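Local coordinates for probable spore coat polysaccharide biosynthesis protein E (Chromobacterium violaceum ATCC 12472, PDB 3G8R), which probably makes a sialic-acid-type nine-carbon sugar as a zinc-binding synthase of the NeuB family, present here as its barrel and SAF domain, at residues P6-E11 / F37-G42; M12-M17 / E71-Q76; R133-V138 / R160-T165; L278-F283 / L310-W315; R286-G291 / T325-D330. All blocks are in the same frame, centred on the assembly; numbering follows the deposited sequence.

Three of the contacts belong to the TIM barrel and two to the SAF domain some 50 Å and more away, centre to centre. Interactions 1 and 3 pair neighbouring parallel strands of the same barrel sheet, the first with four backbone hydrogen bonds and a cluster of phenylalanines, the third at a strand start where a lysine adds a charged grip. The first segment of interaction 2 continues directly from strand 7-11; the contact, held by one histidine, is buried in the loops beyond. In the SAF domain, interaction 4 is buried and partly covered by the second subunit, whereas interaction 5 lies at the surface, prolines and alanines flanking two backbone hydrogen bonds. The two touch through Phe283 and Asp330.

Interaction 1 (P6-E11 / F37-G42); sequences PLFIFE and FDFDFG
The first beta-alpha-beta unit of the TIM barrel brings strand 7-11 against strand 40-47 in parallel, the segment axes 22° apart. Four backbone hydrogen bonds lace them: Asp40 N to Pro6 O, Phe8 N to Asp40 O, Gly42 N to Phe8 O at 2.8 Å, and Phe10 N to Gly42 O. Most lie near the carbonyl plane or axis, but Phe8 N sits above the plane of the Asp40 carbonyl. On the Phe8 and Phe41 side the rings gather. Phe8 CE2 rests over one face of the Phe39 ring, 3.5 Å from Phe39 CD2, with the planes inclined at 39°. The Phe10 and Phe41 rings run nearly parallel but slid apart, so Phe41 CD1 meets the edge of Phe10 at CZ, 3.5 Å away. On the Leu7 and Ile9 side, Leu7 CD1 reaches Asp40 CB at 3.7 Å. Helix 242-259 covers Phe8 through Leu249 and Trp248, while strand 221-225 bonds to the far edge of strand 7-11, closing the barrel.

Interaction 2 (M12-M17 / E71-Q76); sequences MANNHM and EETRLQ
Thr73 O is the polar atom that ties the two segments together, gripped across the contact by one donor, His16 NE2, at 3.2 Å. The bond is bent at the hydrogen (145°), yet the oxygen lies almost exactly in the imidazole plane and the nitrogen lies in the carbonyl plane. This bond, with the packing on both faces, helps set the rotation of the ring, whose CG stands in the crowded position between the backbone N and the carbonyl carbon (chi1 48°). Leu75 CD1 comes tip to tip onto one face as a CH-pi contact, 3.7 Å from the centroid of the His16 ring, and Asn14 O lies over the centre of the opposite face. Thr73 drives its methyl into the turn of 12-17, where CG2 touches Met17 C at 3.6 Å. Its OG1 lies 3.7 Å from Asn14 CB, but bonds to Arg69 O one helical turn back. Behind the contact, Asn15 is held by Arg69 and by Val226 O, and the Asn14 side chain stands about 9 Å from the bound zinc. The histidine thus joins the loop after the first barrel strand to the end of helix 67-72. With NE2 used as a donor, the ring carries a proton there, and the bond should weigh against a neutral form protonated on ND1 alone.

Interaction 3 (R133-V138 / R160-T165); sequences RSDKPV and RGKDLT
Lys162 NZ donates to Ser134 O at 2.9 Å, approaching from above the carbonyl plane, and it also bonds to Ala132 O, so the ammonium bridges one carbonyl at the end of helix 125-132 and one just beyond it. The lysine chain is bent at chi2, chi3 and chi4 to get there. Asp135 OD1 lies 4.5 Å from Lys162 NZ, an opposite charge nearby but beyond a salt bridge. Further on the backbones pair in parallel, Val138 against Leu164. Val138 N points straight at Asp163 O, 2.9 Å away with 172° at the hydrogen, while the return bond from Thr165 N to Val138 O is weak, bent to 129°. Packing fills in round this bridge. Val138 and Leu164 lie side by side pointing the same way, Val138 CG1 at 3.8 Å from Leu164 CD1, and Met157 of helix 147-158 touches Leu164. Pro137 CB rests 4.0 Å from Asp163 OD2, while the other oxygen, OD1, makes a salt bridge to Arg196. The contact thus sits where two adjacent barrel strands, 138-141 and 164-168, begin. Two carbonyl oxygens at and just past a helix C-terminus, with Asp135 nearby, would be expected to favour the protonated lysine.

Interaction 4 (L278-F283 / L310-W315); sequences LRRGVF and LTANEW
The guanidinium of Arg279 and the amide of Asn313 are turned 61° apart, their side chains crossing at about a right angle. Asn313 ND2 approaches the guanidinium obliquely. Arg279 NE and Asn313 ND2 stand 3.2 Å apart as two donors, so no bond joins them; both instead reach Cys120 O of the second subunit, and Asn313 ND2 also bonds to Thr123 there. Arg280 sends its guanidinium out to Glu101 and Asp124 of that subunit, leaving its CB 3.9 Å from Ala312 CB. Between the backbones two bonds carry the contact. Ala312 N meets Arg280 O at 2.7 Å, nearly along the C=O axis, and Val282 N meets Leu310 O at 2.8 Å, in the carbonyl plane. They flank a single bridge of Gly281 with Thr311. Val282 and Leu310 lie side by side, Val282 CG2 at 3.7 Å from Leu310 CD2. Within 310-315, Glu314 OE2 takes two bonds from Thr311: the backbone N comes from above the carboxylate plane, and OG1 lies on the anti lone pair. From the last residue of the 3-10 turn the carboxylate folds back on Thr311, just before the turn begins. Strand 281-284 pinned to a one-turn 3-10 segment fits the small beta-clip fold of an SAF domain, short strands joined by irregular loops, which here docks on the barrel domain of the second subunit.

Interaction 5 (R286-G291 / T325-D330); sequences RPVAAG and TPIAAD
Val288 holds CG1 anti to the backbone N (chi1 174°), and Ile327 swings CG1 anti to the carbonyl carbon, though its chi1 of -32° is well off a staggered value. The two side chains thereby lie alongside each other, pointing the same way, Val288 CB 3.9 Å from Ile327 CG1. Their backbones form one antiparallel hydrogen-bonded pair. Val288 N gives to Ile327 O at 2.9 Å and almost straight, 175° at the hydrogen, and Ile327 N returns to Val288 O at 2.7 Å. Each donor lies in the plane of the carbonyl it meets. Prolines flank the pair in both segments: Pro287 CA leans on Ile327 O, and Pro326 CA comes within 3.1 Å of Val288 O. At the ends, Ala329 CB sits 4.0 Å from Pro287 CD, and Ala290 CB more loosely by Pro326 CD. Only Val288 and Ile327 are buried among the touching residues, and Val288 turns onto Leu294 and Asn298 of the SAF domain. The two backbone bonds are the hydrogen bonds found between the segments; Pro287 and Pro326 offer no N-H on the outer sides, and apolar contacts rather than charge complete the join between two surface loops.

Interaction 1 (P6-E11 / F37-G42)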
# COMPACT_ATOMS: atom_id res chain seq x y z
N PRO A 6 -10.50 10.76 6.01
CA PRO A 6 -9.10 10.84 6.39
C PRO A 6 -8.89 12.06 7.24
O PRO A 6 -9.53 13.08 7.00
CB PRO A 6 -8.38 11.02 5.05
CG PRO A 6 -9.25 10.48 4.08
CD PRO A 6 -10.66 10.73 4.55
N LEU A 7 -8.03 11.96 8.24
CA LEU A 7 -7.74 13.13 9.03
C LEU A 7 -6.29 13.51 8.89
O LEU A 7 -5.38 12.69 9.13
CB LEU A 7 -8.11 12.89 10.48
CG LEU A 7 -7.57 13.90 11.51
CD1 LEU A 7 -7.90 15.28 11.19
CD2 LEU A 7 -8.13 13.59 12.87
N PHE A 8 -6.05 14.76 8.51
CA PHE A 8 -4.70 15.23 8.44
C PHE A 8 -4.41 16.20 9.55
O PHE A 8 -5.23 17.10 9.84
CB PHE A 8 -4.43 15.92 7.12
CG PHE A 8 -4.47 14.99 5.98
CD1 PHE A 8 -3.30 14.52 5.42
CD2 PHE A 8 -5.68 14.56 5.47
CE1 PHE A 8 -3.32 13.65 4.38
CE2 PHE A 8 -5.70 13.68 4.41
CZ PHE A 8 -4.52 13.22 3.88
N ILE A 9 -3.23 16.05 10.15
CA ILE A 9 -2.81 16.87 11.26
C ILE A 9 -1.54 17.65 10.98
O ILE A 9 -0.53 17.11 10.51
CB ILE A 9 -2.63 16.05 12.53
CG1 ILE A 9 -3.89 15.25 12.84
CG2 ILE A 9 -2.33 16.96 13.68
CD1 ILE A 9 -3.70 14.25 13.96
N PHE A 10 -1.59 18.94 11.31
CA PHE A 10 -0.48 19.82 11.04
C PHE A 10 0.18 20.21 12.33
O PHE A 10 -0.39 20.94 13.11
CB PHE A 10 -0.99 21.04 10.33
CG PHE A 10 -1.84 20.71 9.17
CD1 PHE A 10 -1.28 20.04 8.07
CD2 PHE A 10 -3.19 21.04 9.17
CE1 PHE A 10 -2.05 19.72 7.00
CE2 PHE A 10 -3.99 20.73 8.07
CZ PHE A 10 -3.43 20.06 6.99
N GLU A 11 1.39 19.69 12.52
CA GLU A 11 2.16 19.91 13.73
C GLU A 11 2.90 21.22 13.64
O GLU A 11 3.72 21.40 12.75
CB GLU A 11 3.17 18.78 13.89
CG GLU A 11 4.22 19.03 14.93
CD GLU A 11 3.76 18.68 16.33
OE1 GLU A 11 2.93 19.44 16.90
OE2 GLU A 11 4.25 17.66 16.86
N PHE A 37 -9.87 20.30 -0.82
CA PHE A 37 -9.80 18.88 -0.37
C PHE A 37 -10.84 18.58 0.67
O PHE A 37 -11.18 19.42 1.51
CB PHE A 37 -8.45 18.49 0.22
CG PHE A 37 -7.32 18.65 -0.73
CD1 PHE A 37 -6.55 19.83 -0.71
CD2 PHE A 37 -7.02 17.67 -1.66
CE1 PHE A 37 -5.50 20.02 -1.61
CE2 PHE A 37 -5.95 17.83 -2.57
CZ PHE A 37 -5.19 19.00 -2.54
N ASP A 38 -11.32 17.35 0.60
CA ASP A 38 -12.48 16.98 1.36
C ASP A 38 -12.07 15.96 2.39
O ASP A 38 -12.42 14.78 2.32
CB ASP A 38 -13.55 16.44 0.43
CG ASP A 38 -14.86 16.23 1.14
OD1 ASP A 38 -15.69 15.48 0.60
OD2 ASP A 38 -15.04 16.80 2.24
N PHE A 39 -11.30 16.44 3.35
CA PHE A 39 -10.78 15.63 4.42
C PHE A 39 -11.10 16.35 5.70
O PHE A 39 -11.61 17.47 5.69
CB PHE A 39 -9.26 15.56 4.36
CG PHE A 39 -8.71 15.15 3.04
CD1 PHE A 39 -9.20 14.03 2.38
CD2 PHE A 39 -7.62 15.84 2.50
CE1 PHE A 39 -8.64 13.63 1.16
CE2 PHE A 39 -7.04 15.44 1.30
CZ PHE A 39 -7.55 14.35 0.61
N ASP A 40 -10.75 15.73 6.81
CA ASP A 40 -10.71 16.42 8.09
C ASP A 40 -9.32 16.92 8.32
O ASP A 40 -8.36 16.37 7.81
CB ASP A 40 -11.09 15.49 9.23
CG ASP A 40 -12.52 15.14 9.22
OD1 ASP A 40 -13.27 15.88 8.53
OD2 ASP A 40 -12.89 14.14 9.87
N PHE A 41 -9.22 17.95 9.14
CA PHE A 41 -7.97 18.59 9.37
C PHE A 41 -7.92 18.96 10.84
O PHE A 41 -8.91 19.42 11.41
CB PHE A 41 -7.86 19.87 8.51
CG PHE A 41 -7.80 19.63 7.03
CD1 PHE A 41 -6.69 19.03 6.45
CD2 PHE A 41 -8.84 20.05 6.21
CE1 PHE A 41 -6.62 18.83 5.08
CE2 PHE A 41 -8.78 19.84 4.85
CZ PHE A 41 -7.68 19.23 4.28
N GLY A 42 -6.74 18.77 11.43
CA GLY A 42 -6.42 19.20 12.78
C GLY A 42 -5.07 19.90 12.80
O GLY A 42 -4.19 19.59 12.02

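Interaction 2 (M12-M17 / E71-Q76)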
# COMPACT_ATOMS: atom_id res chain seq x y z
N MSE A 12 2.59 22.15 14.53
CA MSE A 12 3.33 23.42 14.56
C MSE A 12 4.61 23.21 15.34
O MSE A 12 5.62 23.84 15.06
CB MSE A 12 2.52 24.52 15.23
CG MSE A 12 2.92 25.93 14.83
SE MSE A 12 1.75 27.13 15.52
CE MSE A 12 2.08 26.83 17.23
N ALA A 13 4.54 22.30 16.31
CA ALA A 13 5.61 22.09 17.26
C ALA A 13 6.01 23.45 17.80
O ALA A 13 5.18 24.18 18.36
CB ALA A 13 6.78 21.38 16.63
N ASN A 14 7.27 23.82 17.62
CA ASN A 14 7.71 25.09 18.13
C ASN A 14 7.97 26.03 17.02
O ASN A 14 8.54 27.08 17.23
CB ASN A 14 8.93 24.91 19.03
CG ASN A 14 8.60 24.09 20.26
OD1 ASN A 14 7.70 24.43 21.02
ND2 ASN A 14 9.33 22.98 20.46
N ASN A 15 7.53 25.66 15.82
CA ASN A 15 7.81 26.49 14.64
C ASN A 15 7.07 27.83 14.62
O ASN A 15 7.19 28.59 13.64
CB ASN A 15 7.54 25.72 13.35
CG ASN A 15 8.37 24.47 13.23
OD1 ASN A 15 9.55 24.46 13.56
ND2 ASN A 15 7.74 23.41 12.77
N HIS A 16 6.31 28.11 15.67
CA HIS A 16 5.78 29.46 15.85
C HIS A 16 6.96 30.35 16.20
O HIS A 16 6.87 31.58 16.13
CB HIS A 16 4.75 29.48 16.97
CG HIS A 16 5.20 28.79 18.22
ND1 HIS A 16 4.69 27.57 18.61
CD2 HIS A 16 6.09 29.15 19.17
CE1 HIS A 16 5.25 27.21 19.75
NE2 HIS A 16 6.10 28.15 20.11
N MSE A 17 8.05 29.70 16.60
CA MSE A 17 9.34 30.34 16.83
C MSE A 17 9.37 31.25 18.05
O MSE A 17 10.23 32.12 18.14
CB MSE A 17 9.83 31.08 15.58
CG MSE A 17 9.96 30.24 14.33
SE MSE A 17 11.07 28.79 14.34
CE MSE A 17 12.62 29.43 14.96
N GLU A 71 13.61 26.71 25.58
CA GLU A 71 13.57 27.97 26.33
C GLU A 71 13.30 29.15 25.41
O GLU A 71 12.49 30.01 25.74
CB GLU A 71 14.83 28.17 27.18
CG GLU A 71 14.97 27.20 28.36
CD GLU A 71 16.23 27.43 29.22
OE1 GLU A 71 16.10 27.38 30.47
OE2 GLU A 71 17.34 27.67 28.67
N GLU A 72 13.97 29.18 24.26
CA GLU A 72 13.87 30.31 23.32
C GLU A 72 12.49 30.53 22.70
O GLU A 72 12.12 31.67 22.39
CB GLU A 72 14.86 30.13 22.18
CG GLU A 72 16.29 30.49 22.51
CD GLU A 72 17.21 30.28 21.31
OE1 GLU A 72 18.30 30.90 21.29
OE2 GLU A 72 16.83 29.52 20.37
N THR A 73 11.75 29.45 22.50
CA THR A 73 10.47 29.53 21.79
C THR A 73 9.28 29.49 22.74
O THR A 73 8.12 29.38 22.29
CB THR A 73 10.35 28.42 20.75
OG1 THR A 73 10.64 27.17 21.37
CG2 THR A 73 11.32 28.64 19.61
N ARG A 74 9.57 29.57 24.04
CA ARG A 74 8.56 29.61 25.11
C ARG A 74 7.36 30.52 24.78
O ARG A 74 7.54 31.64 24.30
CB ARG A 74 9.26 30.04 26.41
CG ARG A 74 8.44 29.99 27.69
CD ARG A 74 9.06 30.91 28.79
NE ARG A 74 8.50 30.60 30.12
CZ ARG A 74 9.11 29.85 31.04
NH1 ARG A 74 8.52 29.61 32.21
NH2 ARG A 74 10.33 29.35 30.80
N LEU A 75 6.15 30.02 25.01
CA LEU A 75 4.93 30.84 24.95
C LEU A 75 4.06 30.73 26.23
O LEU A 75 4.01 29.68 26.87
CB LEU A 75 4.10 30.54 23.70
CG LEU A 75 4.58 31.02 22.31
CD1 LEU A 75 3.59 30.55 21.27
CD2 LEU A 75 4.75 32.52 22.21
N GLN A 76 3.40 31.82 26.60
CA GLN A 76 2.60 31.85 27.82
C GLN A 76 1.19 31.35 27.53
O GLN A 76 0.69 31.56 26.43
CB GLN A 76 2.58 33.25 28.44
CG GLN A 76 3.96 33.81 28.85
CD GLN A 76 4.52 33.19 30.13
OE1 GLN A 76 5.63 32.66 30.15
NE2 GLN A 76 3.74 33.26 31.22

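Interaction 3 (R133-V138 / R160-T165)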
# COMPACT_ATOMS: atom_id res chain seq x y z
N ARG A 133 -7.38 9.67 32.92
CA ARG A 133 -8.46 10.27 33.68
C ARG A 133 -9.05 11.48 32.96
O ARG A 133 -9.76 12.26 33.55
CB ARG A 133 -8.04 10.53 35.14
CG ARG A 133 -7.23 11.76 35.43
CD ARG A 133 -7.18 12.01 36.97
NE ARG A 133 -6.19 11.16 37.64
CZ ARG A 133 -5.01 11.60 38.10
NH1 ARG A 133 -4.67 12.89 37.99
NH2 ARG A 133 -4.16 10.74 38.68
N SER A 134 -8.77 11.61 31.67
CA SER A 134 -9.33 12.69 30.86
C SER A 134 -10.47 12.07 30.07
O SER A 134 -10.69 10.88 30.18
CB SER A 134 -8.26 13.24 29.93
OG SER A 134 -8.56 14.57 29.56
N ASP A 135 -11.19 12.85 29.27
CA ASP A 135 -12.29 12.25 28.50
C ASP A 135 -12.31 12.60 26.99
O ASP A 135 -13.35 12.63 26.30
CB ASP A 135 -13.65 12.46 29.21
CG ASP A 135 -13.89 11.45 30.39
OD1 ASP A 135 -13.68 10.22 30.22
OD2 ASP A 135 -14.32 11.89 31.50
N LYS A 136 -11.11 12.81 26.47
CA LYS A 136 -10.90 13.12 25.07
C LYS A 136 -10.23 11.96 24.34
O LYS A 136 -9.51 11.15 24.95
CB LYS A 136 -10.05 14.38 24.94
CG LYS A 136 -10.65 15.51 25.69
CD LYS A 136 -9.63 16.22 26.55
CE LYS A 136 -9.37 17.62 26.03
NZ LYS A 136 -10.65 18.36 25.85
N PRO A 137 -10.46 11.87 23.03
CA PRO A 137 -9.80 10.91 22.15
C PRO A 137 -8.27 10.99 22.25
O PRO A 137 -7.72 12.03 22.61
CB PRO A 137 -10.25 11.37 20.78
CG PRO A 137 -11.56 12.01 21.02
CD PRO A 137 -11.41 12.73 22.30
N VAL A 138 -7.60 9.89 21.93
CA VAL A 138 -6.13 9.85 22.07
C VAL A 138 -5.46 9.32 20.81
O VAL A 138 -5.93 8.38 20.15
CB VAL A 138 -5.68 9.04 23.31
CG1 VAL A 138 -4.16 8.90 23.36
CG2 VAL A 138 -6.14 9.71 24.58
N ARG A 160 -11.64 0.56 29.59
CA ARG A 160 -11.88 1.95 30.01
C ARG A 160 -12.14 2.86 28.79
O ARG A 160 -12.04 4.09 28.85
CB ARG A 160 -10.77 2.47 30.95
CG ARG A 160 -9.79 3.43 30.35
CD ARG A 160 -8.50 3.48 31.15
NE ARG A 160 -8.67 3.13 32.57
CZ ARG A 160 -8.25 1.99 33.14
NH1 ARG A 160 -7.62 1.05 32.41
NH2 ARG A 160 -8.46 1.80 34.44
N GLY A 161 -12.49 2.21 27.69
CA GLY A 161 -13.39 2.77 26.67
C GLY A 161 -12.95 3.97 25.86
O GLY A 161 -13.79 4.68 25.30
N LYS A 162 -11.64 4.16 25.77
CA LYS A 162 -11.10 5.27 25.03
C LYS A 162 -11.17 5.14 23.50
O LYS A 162 -11.08 4.06 22.95
CB LYS A 162 -9.67 5.50 25.48
CG LYS A 162 -9.58 6.63 26.44
CD LYS A 162 -9.29 6.15 27.83
CE LYS A 162 -10.04 7.00 28.90
NZ LYS A 162 -9.85 8.47 28.71
N ASP A 163 -11.35 6.27 22.83
CA ASP A 163 -11.17 6.34 21.38
C ASP A 163 -9.68 6.47 21.07
O ASP A 163 -9.09 7.55 21.22
CB ASP A 163 -11.94 7.53 20.81
CG ASP A 163 -11.60 7.80 19.33
OD1 ASP A 163 -10.63 7.25 18.73
OD2 ASP A 163 -12.34 8.63 18.75
N LEU A 164 -9.06 5.38 20.63
CA LEU A 164 -7.60 5.41 20.43
C LEU A 164 -7.19 5.39 18.97
O LEU A 164 -7.90 4.87 18.12
CB LEU A 164 -6.94 4.29 21.20
CG LEU A 164 -5.43 4.22 21.38
CD1 LEU A 164 -4.71 5.58 21.65
CD2 LEU A 164 -5.18 3.22 22.51
N THR A 165 -6.05 6.01 18.69
CA THR A 165 -5.46 6.01 17.37
C THR A 165 -4.01 5.78 17.61
O THR A 165 -3.43 6.44 18.46
CB THR A 165 -5.69 7.34 16.70
OG1 THR A 165 -7.11 7.48 16.50
CG2 THR A 165 -5.00 7.45 15.37

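Interaction 4 (L278-F283 / L310-W315)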
# COMPACT_ATOMS: atom_id res chain seq x y z
N LEU A 278 -13.36 -11.35 -26.63
CA LEU A 278 -12.13 -12.16 -26.67
C LEU A 278 -12.39 -13.59 -26.30
O LEU A 278 -11.47 -14.40 -26.37
CB LEU A 278 -11.04 -11.57 -25.78
CG LEU A 278 -10.41 -10.24 -26.23
CD1 LEU A 278 -10.00 -9.31 -25.03
CD2 LEU A 278 -9.23 -10.49 -27.15
N ARG A 279 -13.64 -13.90 -25.93
CA ARG A 279 -14.05 -15.24 -25.53
C ARG A 279 -14.32 -16.22 -26.67
O ARG A 279 -14.59 -15.82 -27.80
CB ARG A 279 -15.32 -15.18 -24.68
CG ARG A 279 -15.16 -14.41 -23.44
CD ARG A 279 -16.13 -14.82 -22.42
NE ARG A 279 -15.46 -14.70 -21.15
CZ ARG A 279 -15.81 -13.88 -20.17
NH1 ARG A 279 -16.88 -13.11 -20.30
NH2 ARG A 279 -15.08 -13.85 -19.04
N ARG A 280 -14.31 -17.50 -26.32
CA ARG A 280 -14.45 -18.59 -27.27
C ARG A 280 -15.93 -18.99 -27.34
O ARG A 280 -16.54 -19.34 -26.32
CB ARG A 280 -13.60 -19.74 -26.77
CG ARG A 280 -12.59 -20.23 -27.74
CD ARG A 280 -11.36 -20.83 -27.08
NE ARG A 280 -11.66 -21.64 -25.90
CZ ARG A 280 -11.31 -22.91 -25.77
NH1 ARG A 280 -10.65 -23.49 -26.75
NH2 ARG A 280 -11.60 -23.59 -24.68
N GLY A 281 -16.53 -18.90 -28.52
CA GLY A 281 -17.93 -19.27 -28.69
C GLY A 281 -18.04 -20.75 -29.01
O GLY A 281 -17.05 -21.37 -29.40
N VAL A 282 -19.23 -21.31 -28.84
CA VAL A 282 -19.45 -22.71 -29.07
C VAL A 282 -20.15 -22.84 -30.39
O VAL A 282 -21.23 -22.27 -30.58
CB VAL A 282 -20.33 -23.30 -27.99
CG1 VAL A 282 -20.58 -24.79 -28.23
CG2 VAL A 282 -19.72 -23.10 -26.70
N PHE A 283 -19.56 -23.61 -31.30
CA PHE A 283 -20.13 -23.82 -32.63
C PHE A 283 -20.48 -25.27 -32.83
O PHE A 283 -19.78 -26.14 -32.33
CB PHE A 283 -19.14 -23.41 -33.72
CG PHE A 283 -18.84 -21.93 -33.77
CD1 PHE A 283 -19.48 -21.12 -34.69
CD2 PHE A 283 -17.92 -21.36 -32.88
CE1 PHE A 283 -19.19 -19.74 -34.75
CE2 PHE A 283 -17.62 -19.98 -32.92
CZ PHE A 283 -18.26 -19.17 -33.86
N LEU A 310 -23.69 -19.20 -27.26
CA LEU A 310 -23.23 -19.85 -26.07
C LEU A 310 -21.71 -19.80 -26.20
O LEU A 310 -21.16 -19.98 -27.29
CB LEU A 310 -23.75 -21.28 -26.04
CG LEU A 310 -23.20 -22.15 -24.90
CD1 LEU A 310 -24.07 -21.99 -23.71
CD2 LEU A 310 -23.09 -23.60 -25.27
N THR A 311 -21.04 -19.49 -25.09
CA THR A 311 -19.58 -19.41 -25.02
C THR A 311 -19.01 -20.57 -24.22
O THR A 311 -19.72 -21.22 -23.47
CB THR A 311 -19.11 -18.12 -24.34
OG1 THR A 311 -19.21 -18.27 -22.93
CG2 THR A 311 -19.98 -16.98 -24.75
N ALA A 312 -17.72 -20.79 -24.37
CA ALA A 312 -17.01 -21.90 -23.76
C ALA A 312 -17.03 -21.75 -22.27
O ALA A 312 -17.07 -22.74 -21.53
CB ALA A 312 -15.59 -21.93 -24.26
N ASN A 313 -17.03 -20.50 -21.83
CA ASN A 313 -17.19 -20.18 -20.43
C ASN A 313 -18.46 -20.73 -19.78
O ASN A 313 -18.69 -20.54 -18.60
CB ASN A 313 -17.10 -18.68 -20.24
CG ASN A 313 -15.76 -18.15 -20.67
OD1 ASN A 313 -15.36 -18.30 -21.84
ND2 ASN A 313 -15.03 -17.55 -19.73
N GLU A 314 -19.29 -21.41 -20.58
CA GLU A 314 -20.56 -21.95 -20.11
C GLU A 314 -20.68 -23.44 -20.42
O GLU A 314 -21.70 -24.06 -20.12
CB GLU A 314 -21.73 -21.18 -20.72
CG GLU A 314 -21.63 -19.67 -20.56
CD GLU A 314 -22.56 -18.92 -21.52
OE1 GLU A 314 -23.76 -18.80 -21.17
OE2 GLU A 314 -22.11 -18.45 -22.61
N TRP A 315 -19.63 -24.00 -21.02
CA TRP A 315 -19.62 -25.40 -21.43
C TRP A 315 -19.25 -26.23 -20.24
O TRP A 315 -18.78 -25.68 -19.27
CB TRP A 315 -18.62 -25.64 -22.55
CG TRP A 315 -18.77 -26.99 -23.16
CD1 TRP A 315 -17.87 -28.02 -23.09
CD2 TRP A 315 -19.88 -27.47 -23.90
NE1 TRP A 315 -18.35 -29.12 -23.76
CE2 TRP A 315 -19.58 -28.81 -24.27
CE3 TRP A 315 -21.11 -26.91 -24.30
CZ2 TRP A 315 -20.46 -29.59 -25.01
CZ3 TRP A 315 -21.99 -27.69 -25.03
CH2 TRP A 315 -21.66 -29.01 -25.39

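Interaction 5 (R286-G291 / T325-D330)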
# COMPACT_ATOMS: atom_id res chain seq x y z
N ARG A 286 -21.42 -30.13 -36.88
CA ARG A 286 -22.19 -31.25 -37.40
C ARG A 286 -23.67 -30.86 -37.22
O ARG A 286 -24.02 -30.24 -36.23
CB ARG A 286 -21.82 -32.45 -36.54
CG ARG A 286 -22.65 -33.66 -36.61
CD ARG A 286 -21.87 -34.76 -35.97
NE ARG A 286 -20.95 -35.43 -36.92
CZ ARG A 286 -19.62 -35.24 -36.98
NH1 ARG A 286 -18.91 -35.90 -37.88
NH2 ARG A 286 -18.99 -34.39 -36.17
N PRO A 287 -24.56 -31.22 -38.18
CA PRO A 287 -25.92 -30.77 -37.90
C PRO A 287 -26.42 -31.41 -36.61
O PRO A 287 -26.15 -32.57 -36.35
CB PRO A 287 -26.74 -31.29 -39.10
CG PRO A 287 -25.75 -31.82 -40.06
CD PRO A 287 -24.50 -32.15 -39.32
N VAL A 288 -27.14 -30.64 -35.81
CA VAL A 288 -27.68 -31.11 -34.55
C VAL A 288 -29.19 -30.97 -34.63
O VAL A 288 -29.71 -29.85 -34.78
CB VAL A 288 -27.13 -30.27 -33.34
CG1 VAL A 288 -27.82 -30.67 -32.01
CG2 VAL A 288 -25.63 -30.39 -33.23
N ALA A 289 -29.88 -32.10 -34.52
CA ALA A 289 -31.35 -32.15 -34.60
C ALA A 289 -32.01 -31.62 -33.35
O ALA A 289 -31.38 -31.45 -32.31
CB ALA A 289 -31.81 -33.57 -34.87
N ALA A 290 -33.31 -31.34 -33.45
CA ALA A 290 -34.09 -30.98 -32.29
C ALA A 290 -34.00 -32.11 -31.27
O ALA A 290 -34.00 -33.29 -31.64
CB ALA A 290 -35.53 -30.70 -32.68
N GLY A 291 -33.89 -31.76 -30.00
CA GLY A 291 -33.80 -32.78 -28.97
C GLY A 291 -32.54 -33.65 -29.01
O GLY A 291 -32.44 -34.59 -28.24
N THR A 325 -34.42 -26.50 -31.06
CA THR A 325 -34.61 -26.40 -32.52
C THR A 325 -33.30 -26.84 -33.21
O THR A 325 -32.24 -26.74 -32.62
CB THR A 325 -35.00 -24.94 -32.94
OG1 THR A 325 -34.12 -23.99 -32.30
CG2 THR A 325 -36.46 -24.59 -32.57
N PRO A 326 -33.36 -27.32 -34.47
CA PRO A 326 -32.14 -27.87 -35.06
C PRO A 326 -31.06 -26.84 -35.39
O PRO A 326 -31.37 -25.76 -35.87
CB PRO A 326 -32.65 -28.54 -36.35
CG PRO A 326 -33.87 -27.79 -36.70
CD PRO A 326 -34.51 -27.42 -35.39
N ILE A 327 -29.81 -27.20 -35.13
CA ILE A 327 -28.69 -26.31 -35.37
C ILE A 327 -27.95 -26.74 -36.63
O ILE A 327 -27.53 -27.89 -36.73
CB ILE A 327 -27.67 -26.34 -34.19
CG1 ILE A 327 -28.36 -26.60 -32.84
CG2 ILE A 327 -26.77 -25.05 -34.21
CD1 ILE A 327 -28.42 -25.42 -31.88
N ALA A 328 -27.75 -25.82 -37.57
CA ALA A 328 -27.01 -26.17 -38.77
C ALA A 328 -25.54 -26.40 -38.44
O ALA A 328 -25.02 -25.82 -37.51
CB ALA A 328 -27.12 -25.07 -39.78
N ALA A 329 -24.87 -27.25 -39.20
CA ALA A 329 -23.43 -27.41 -39.01
C ALA A 329 -22.67 -26.10 -39.23
O ALA A 329 -23.07 -25.26 -40.06
CB ALA A 329 -22.88 -28.49 -39.89
N ASP A 330 -21.58 -25.96 -38.46
CA ASP A 330 -20.68 -24.78 -38.46
C ASP A 330 -21.40 -23.50 -37.99
O ASP A 330 -20.87 -22.40 -38.05
CB ASP A 330 -19.93 -24.65 -39.80
CG ASP A 330 -18.89 -25.77 -40.02
OD1 ASP A 330 -18.56 -26.06 -41.19
OD2 ASP A 330 -18.38 -26.36 -39.04